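Local coordinates for inulin fructotransferase (Bacillus sp. snu-7, PDB 2INV), which converts inulin into a difructose anhydride, probably by intramolecular transfer of fructosyl units at the chain end, at residues N332-N337 with N366-D371; G312-Y317 with I343-A348. All blocks are in the same frame, centred on the assembly; numbering follows the deposited sequence.

Interaction 1. Residues N332-N337 with N366-D371; sequences NLFAYN and NHVVSD
Asn332 opens the pairing with its carboxamide beside that of Asn366, both pointing the same way with planes 21° apart. ND2 of Asn332 gives a hydrogen bond to OD1 of Asn366 (3.1 Å), meeting it in the carbonyl plane; Asn332 OD1 accepts from the backbone N of Asn294 and Asn366 ND2 gives to Ile329 O, so asparagine suits the column by pairing with amides and backbone alike. Leu333 turns to the other face, where CG stands 4.2 Å from ND1 at the edge of the His367 ring; Asn289 and Asn326 of a second subunit pack on this face. Phe334 N gives a hydrogen bond to His367 O (2.7 Å), and Phe334 O accepts one from Val369 N. With CG anti to the carbonyl carbon (chi1 -64°), the Phe334 ring is buried on the Asn332 side and presents CE1, at its edge, to Asn366 OD1 (3.7 Å). Such in-register parallel strands belong to successive coils of the right-handed parallel beta-helix, its interior filled by stacked asparagines and apolar groups. Ala335, its small methyl against Glu288 of the second subunit, neighbours Val369 on Leu333's face. Tyr336 N bonds almost straight to Val369 O (2.7 Å, 174°), while its ring edge meets Asp371 OD2. Asn337 ND2 ends 3.3 Å from Asp371 OD1.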
loop_
_atom_site.group_PDB
_atom_site.type_symbol
_atom_site.label_atom_id
_atom_site.label_comp_id
_atom_site.label_asym_id
_atom_site.label_seq_id
_atom_site.Cartn_x
_atom_site.Cartn_y
_atom_site.Cartn_z
ATOM N N ASN A 332 18.486 6.759 -3.357
ATOM C CA ASN A 332 18.490 5.295 -3.462
ATOM C C ASN A 332 19.712 4.738 -2.728
ATOM O O ASN A 332 20.744 5.410 -2.651
ATOM C CB ASN A 332 18.568 4.860 -4.931
ATOM C CG ASN A 332 17.348 5.271 -5.736
ATOM O OD1 ASN A 332 16.219 4.897 -5.414
ATOM N ND2 ASN A 332 17.572 6.041 -6.800
ATOM N N LEU A 333 19.601 3.523 -2.187
ATOM C CA LEU A 333 20.733 2.905 -1.498
ATOM C C LEU A 333 21.173 1.662 -2.271
ATOM O O LEU A 333 20.410 0.707 -2.403
ATOM C CB LEU A 333 20.357 2.526 -0.055
ATOM C CG LEU A 333 21.523 2.240 0.915
ATOM C CD1 LEU A 333 20.986 2.034 2.324
ATOM C CD2 LEU A 333 22.317 1.022 0.468
ATOM N N PHE A 334 22.401 1.692 -2.785
ATOM C CA PHE A 334 22.945 0.571 -3.544
ATOM C C PHE A 334 23.895 -0.287 -2.710
ATOM O O PHE A 334 24.933 0.187 -2.253
ATOM C CB PHE A 334 23.710 1.064 -4.780
ATOM C CG PHE A 334 22.856 1.768 -5.800
ATOM C CD1 PHE A 334 22.409 3.067 -5.576
ATOM C CD2 PHE A 334 22.520 1.142 -6.994
ATOM C CE1 PHE A 334 21.644 3.735 -6.523
ATOM C CE2 PHE A 334 21.750 1.801 -7.954
ATOM C CZ PHE A 334 21.315 3.095 -7.719
ATOM N N ALA A 335 23.543 -1.557 -2.533
ATOM C CA ALA A 335 24.370 -2.499 -1.778
ATOM C C ALA A 335 24.825 -3.562 -2.770
ATOM O O ALA A 335 24.056 -4.436 -3.164
ATOM C CB ALA A 335 23.559 -3.133 -0.659
ATOM N N TYR A 336 26.085 -3.476 -3.171
ATOM C CA TYR A 336 26.640 -4.398 -4.149
ATOM C C TYR A 336 27.716 -5.315 -3.572
ATOM O O TYR A 336 28.779 -4.864 -3.129
ATOM C CB TYR A 336 27.173 -3.580 -5.331
ATOM C CG TYR A 336 27.771 -4.369 -6.463
ATOM C CD1 TYR A 336 29.030 -4.954 -6.337
ATOM C CD2 TYR A 336 27.096 -4.510 -7.674
ATOM C CE1 TYR A 336 29.606 -5.657 -7.387
ATOM C CE2 TYR A 336 27.666 -5.212 -8.735
ATOM C CZ TYR A 336 28.917 -5.780 -8.585
ATOM O OH TYR A 336 29.492 -6.473 -9.624
ATOM N N ASN A 337 27.424 -6.613 -3.577
ATOM C CA ASN A 337 28.349 -7.622 -3.063
ATOM C C ASN A 337 28.487 -8.739 -4.095
ATOM O O ASN A 337 27.633 -9.632 -4.191
ATOM C CB ASN A 337 27.825 -8.207 -1.752
ATOM C CG ASN A 337 28.866 -9.005 -1.017
ATOM O OD1 ASN A 337 28.595 -9.570 0.039
ATOM N ND2 ASN A 337 30.073 -9.033 -1.554
ATOM N N ASN A 366 22.685 9.262 -3.783
ATOM C CA ASN A 366 22.625 7.817 -3.962
ATOM C C ASN A 366 23.829 7.236 -3.231
ATOM O O ASN A 366 24.980 7.479 -3.616
ATOM C CB ASN A 366 22.690 7.467 -5.451
ATOM C CG ASN A 366 21.421 7.831 -6.189
ATOM O OD1 ASN A 366 20.391 7.160 -6.054
ATOM N ND2 ASN A 366 21.479 8.908 -6.967
ATOM N N HIS A 367 23.557 6.472 -2.178
ATOM C CA HIS A 367 24.612 5.868 -1.385
ATOM C C HIS A 367 24.999 4.490 -1.910
ATOM O O HIS A 367 24.158 3.592 -2.002
ATOM C CB HIS A 367 24.180 5.759 0.078
ATOM C CG HIS A 367 25.259 5.260 0.988
ATOM N ND1 HIS A 367 25.033 4.316 1.966
ATOM C CD2 HIS A 367 26.571 5.592 1.085
ATOM C CE1 HIS A 367 26.154 4.085 2.624
ATOM N NE2 HIS A 367 27.103 4.846 2.110
ATOM N N VAL A 368 26.277 4.331 -2.240
ATOM C CA VAL A 368 26.780 3.070 -2.750
ATOM C C VAL A 368 27.665 2.374 -1.725
ATOM O O VAL A 368 28.496 3.003 -1.071
ATOM C CB VAL A 368 27.601 3.273 -4.040
ATOM C CG1 VAL A 368 28.229 1.944 -4.469
ATOM C CG2 VAL A 368 26.712 3.821 -5.140
ATOM N N VAL A 369 27.471 1.069 -1.605
ATOM C CA VAL A 369 28.242 0.248 -0.698
ATOM C C VAL A 369 28.629 -0.954 -1.521
ATOM O O VAL A 369 27.766 -1.647 -2.056
ATOM C CB VAL A 369 27.403 -0.246 0.494
ATOM C CG1 VAL A 369 28.290 -0.999 1.470
ATOM C CG2 VAL A 369 26.716 0.922 1.170
ATOM N N SER A 370 29.920 -1.211 -1.633
ATOM C CA SER A 370 30.335 -2.363 -2.397
ATOM C C SER A 370 31.654 -2.901 -1.911
ATOM O O SER A 370 32.500 -2.164 -1.392
ATOM C CB SER A 370 30.397 -2.039 -3.895
ATOM O OG SER A 370 31.401 -1.088 -4.167
ATOM N N ASP A 371 31.811 -4.204 -2.094
ATOM C CA ASP A 371 33.004 -4.913 -1.673
ATOM C C ASP A 371 34.181 -4.625 -2.597
ATOM O O ASP A 371 35.329 -4.960 -2.274
ATOM C CB ASP A 371 32.712 -6.413 -1.658
ATOM C CG ASP A 371 32.359 -6.946 -3.034
ATOM O OD1 ASP A 371 32.722 -8.105 -3.350
ATOM O OD2 ASP A 371 31.715 -6.204 -3.801
#

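Interaction 2. Residues G312-Y317 with I343-A348; sequences GLDDLY and IAPAGA
Two hydrogen bonds tie the loops together, both centred on Asp315 and Ala344. The backbone N of Asp315 gives to Ala344 O (2.7 Å), approaching from above the carbonyl plane with a bent N-H...O angle of 139°. In return Ala344 N gives a straighter bond, 2.8 Å, to OD2 of Asp315, which uses its anti lone pair. With CG anti to the carbonyl carbon (chi1 -70°), the carboxylate is set beside the Ala344 N-H, and its other oxygen, OD1, is left for a salt bridge to Arg298 and a hydrogen bond with Tyr336. This pairing with Arg298 would favour the ionised form of a buried acid. An alanine in place of Asp315 would probably loosen the grip on the 343-348 loop, because the bond to Ala344 N would go, with the links from OD1 to Arg298 and Tyr336, leaving the backbone bond to Ala344 O. The two segments belong to loops that leave successive turns of the beta-helix, one between strands 285-299 and 320-323, the other between 328-337 and 351-357. Within the first, Asp314 OD1 accepts from Leu316 N (2.7 Å), an Asx turn that lies inside a type I beta turn; aspartate suits a position where a short side chain holds a turn. Apolar contacts complete the join. CB of Asp314 rests 3.5 Å from the methyl CB of Ala344, a close approach that suits the small alanine. Pro345, which follows a cis peptide bond, crosses Asp314 obliquely, with CD 3.7 Å from Asp314 CB, and Leu316 CD1 meets the same CD at 4.1 Å. Leu316 CD2 also touches Ala348 CB, at the end of a type II turn.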
loop_
_atom_site.group_PDB
_atom_site.type_symbol
_atom_site.label_atom_id
_atom_site.label_comp_id
_atom_site.label_asym_id
_atom_site.label_seq_id
_atom_site.Cartn_x
_atom_site.Cartn_y
_atom_site.Cartn_z
ATOM N N GLY A 312 23.160 -12.654 -19.558
ATOM C CA GLY A 312 23.950 -12.217 -20.694
ATOM C C GLY A 312 24.492 -10.800 -20.628
ATOM O O GLY A 312 25.115 -10.324 -21.579
ATOM N N LEU A 313 24.260 -10.116 -19.516
ATOM C CA LEU A 313 24.753 -8.759 -19.375
ATOM C C LEU A 313 25.995 -8.714 -18.504
ATOM O O LEU A 313 26.154 -9.531 -17.595
ATOM C CB LEU A 313 23.668 -7.870 -18.780
ATOM C CG LEU A 313 22.441 -7.669 -19.669
ATOM C CD1 LEU A 313 21.449 -6.748 -18.988
ATOM C CD2 LEU A 313 22.878 -7.085 -21.007
ATOM N N ASP A 314 26.894 -7.776 -18.791
ATOM C CA ASP A 314 28.094 -7.664 -17.974
ATOM C C ASP A 314 27.899 -6.555 -16.946
ATOM O O ASP A 314 26.882 -5.851 -16.959
ATOM C CB ASP A 314 29.365 -7.433 -18.819
ATOM C CG ASP A 314 29.364 -6.113 -19.583
ATOM O OD1 ASP A 314 28.959 -5.070 -19.024
ATOM O OD2 ASP A 314 29.811 -6.118 -20.756
ATOM N N ASP A 315 28.856 -6.425 -16.036
ATOM C CA ASP A 315 28.766 -5.434 -14.970
ATOM C C ASP A 315 28.968 -3.988 -15.379
ATOM O O ASP A 315 29.009 -3.102 -14.529
ATOM C CB ASP A 315 29.742 -5.803 -13.862
ATOM C CG ASP A 315 29.300 -7.037 -13.105
ATOM O OD1 ASP A 315 28.463 -6.904 -12.183
ATOM O OD2 ASP A 315 29.763 -8.148 -13.442
ATOM N N LEU A 316 29.103 -3.740 -16.673
ATOM C CA LEU A 316 29.268 -2.368 -17.123
ATOM C C LEU A 316 27.905 -1.867 -17.617
ATOM O O LEU A 316 27.725 -0.678 -17.875
ATOM C CB LEU A 316 30.344 -2.274 -18.212
ATOM C CG LEU A 316 31.767 -2.512 -17.681
ATOM C CD1 LEU A 316 32.761 -2.551 -18.825
ATOM C CD2 LEU A 316 32.139 -1.404 -16.703
ATOM N N TYR A 317 26.939 -2.785 -17.714
ATOM C CA TYR A 317 25.573 -2.450 -18.132
ATOM C C TYR A 317 25.005 -1.578 -17.017
ATOM O O TYR A 317 24.204 -0.667 -17.270
ATOM C CB TYR A 317 24.712 -3.718 -18.258
ATOM C CG TYR A 317 23.341 -3.499 -18.872
ATOM C CD1 TYR A 317 23.190 -3.361 -20.250
ATOM C CD2 TYR A 317 22.192 -3.448 -18.079
ATOM C CE1 TYR A 317 21.926 -3.187 -20.831
ATOM C CE2 TYR A 317 20.919 -3.266 -18.647
ATOM C CZ TYR A 317 20.797 -3.140 -20.026
ATOM O OH TYR A 317 19.559 -2.980 -20.596
ATOM N N ILE A 343 32.756 -10.905 -11.639
ATOM C CA ILE A 343 32.591 -9.619 -12.274
ATOM C C ILE A 343 33.023 -9.575 -13.736
ATOM O O ILE A 343 34.183 -9.802 -14.098
ATOM C CB ILE A 343 33.306 -8.542 -11.451
ATOM C CG1 ILE A 343 32.648 -8.476 -10.063
ATOM C CG2 ILE A 343 33.227 -7.191 -12.147
ATOM C CD1 ILE A 343 33.322 -7.562 -9.085
ATOM N N ALA A 344 32.038 -9.261 -14.566
ATOM C CA ALA A 344 32.172 -9.172 -16.008
ATOM C C ALA A 344 32.358 -7.726 -16.473
ATOM O O ALA A 344 31.523 -6.869 -16.163
ATOM C CB ALA A 344 30.945 -9.746 -16.665
ATOM N N PRO A 345 33.463 -7.420 -17.149
ATOM C CA PRO A 345 34.681 -8.083 -17.631
ATOM C C PRO A 345 35.783 -8.143 -16.566
ATOM O O PRO A 345 35.842 -7.286 -15.664
ATOM C CB PRO A 345 35.105 -7.184 -18.775
ATOM C CG PRO A 345 33.815 -6.929 -19.423
ATOM C CD PRO A 345 32.929 -6.553 -18.223
ATOM N N ALA A 346 36.622 -9.168 -16.653
ATOM C CA ALA A 346 37.690 -9.344 -15.696
ATOM C C ALA A 346 38.452 -8.037 -15.583
ATOM O O ALA A 346 38.875 -7.442 -16.593
ATOM C CB ALA A 346 38.610 -10.449 -16.157
ATOM N N GLY A 347 38.646 -7.607 -14.342
ATOM C CA GLY A 347 39.367 -6.384 -14.090
ATOM C C GLY A 347 38.450 -5.185 -14.026
ATOM O O GLY A 347 38.808 -4.154 -13.458
ATOM N N ALA A 348 37.243 -5.296 -14.563
ATOM C CA ALA A 348 36.379 -4.123 -14.557
ATOM C C ALA A 348 35.695 -3.782 -13.239
ATOM O O ALA A 348 35.388 -4.642 -12.390
ATOM C CB ALA A 348 35.338 -4.222 -15.643
#

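In the fold
The segments of the two interactions alternate along the chain: strand 332-337 runs on toward the loop 343-348, and the loop 312-317 precedes them both. Their centres lie about 17 Å apart, yet they meet directly where Tyr336 OH stands 2.8 Å from Asp315 OD1, a probable hydrogen bond, and 3.8 Å from Ile343 CG1. A residue of interaction 1 thus reaches the carboxylate that organises interaction 2, joining a strand of the beta-helix to the loops beyond its end. The Asn337 side chain is about 13 Å from a bound fructose, so interaction 1 is set apart from the sugar and forms no part of the glycan pockets.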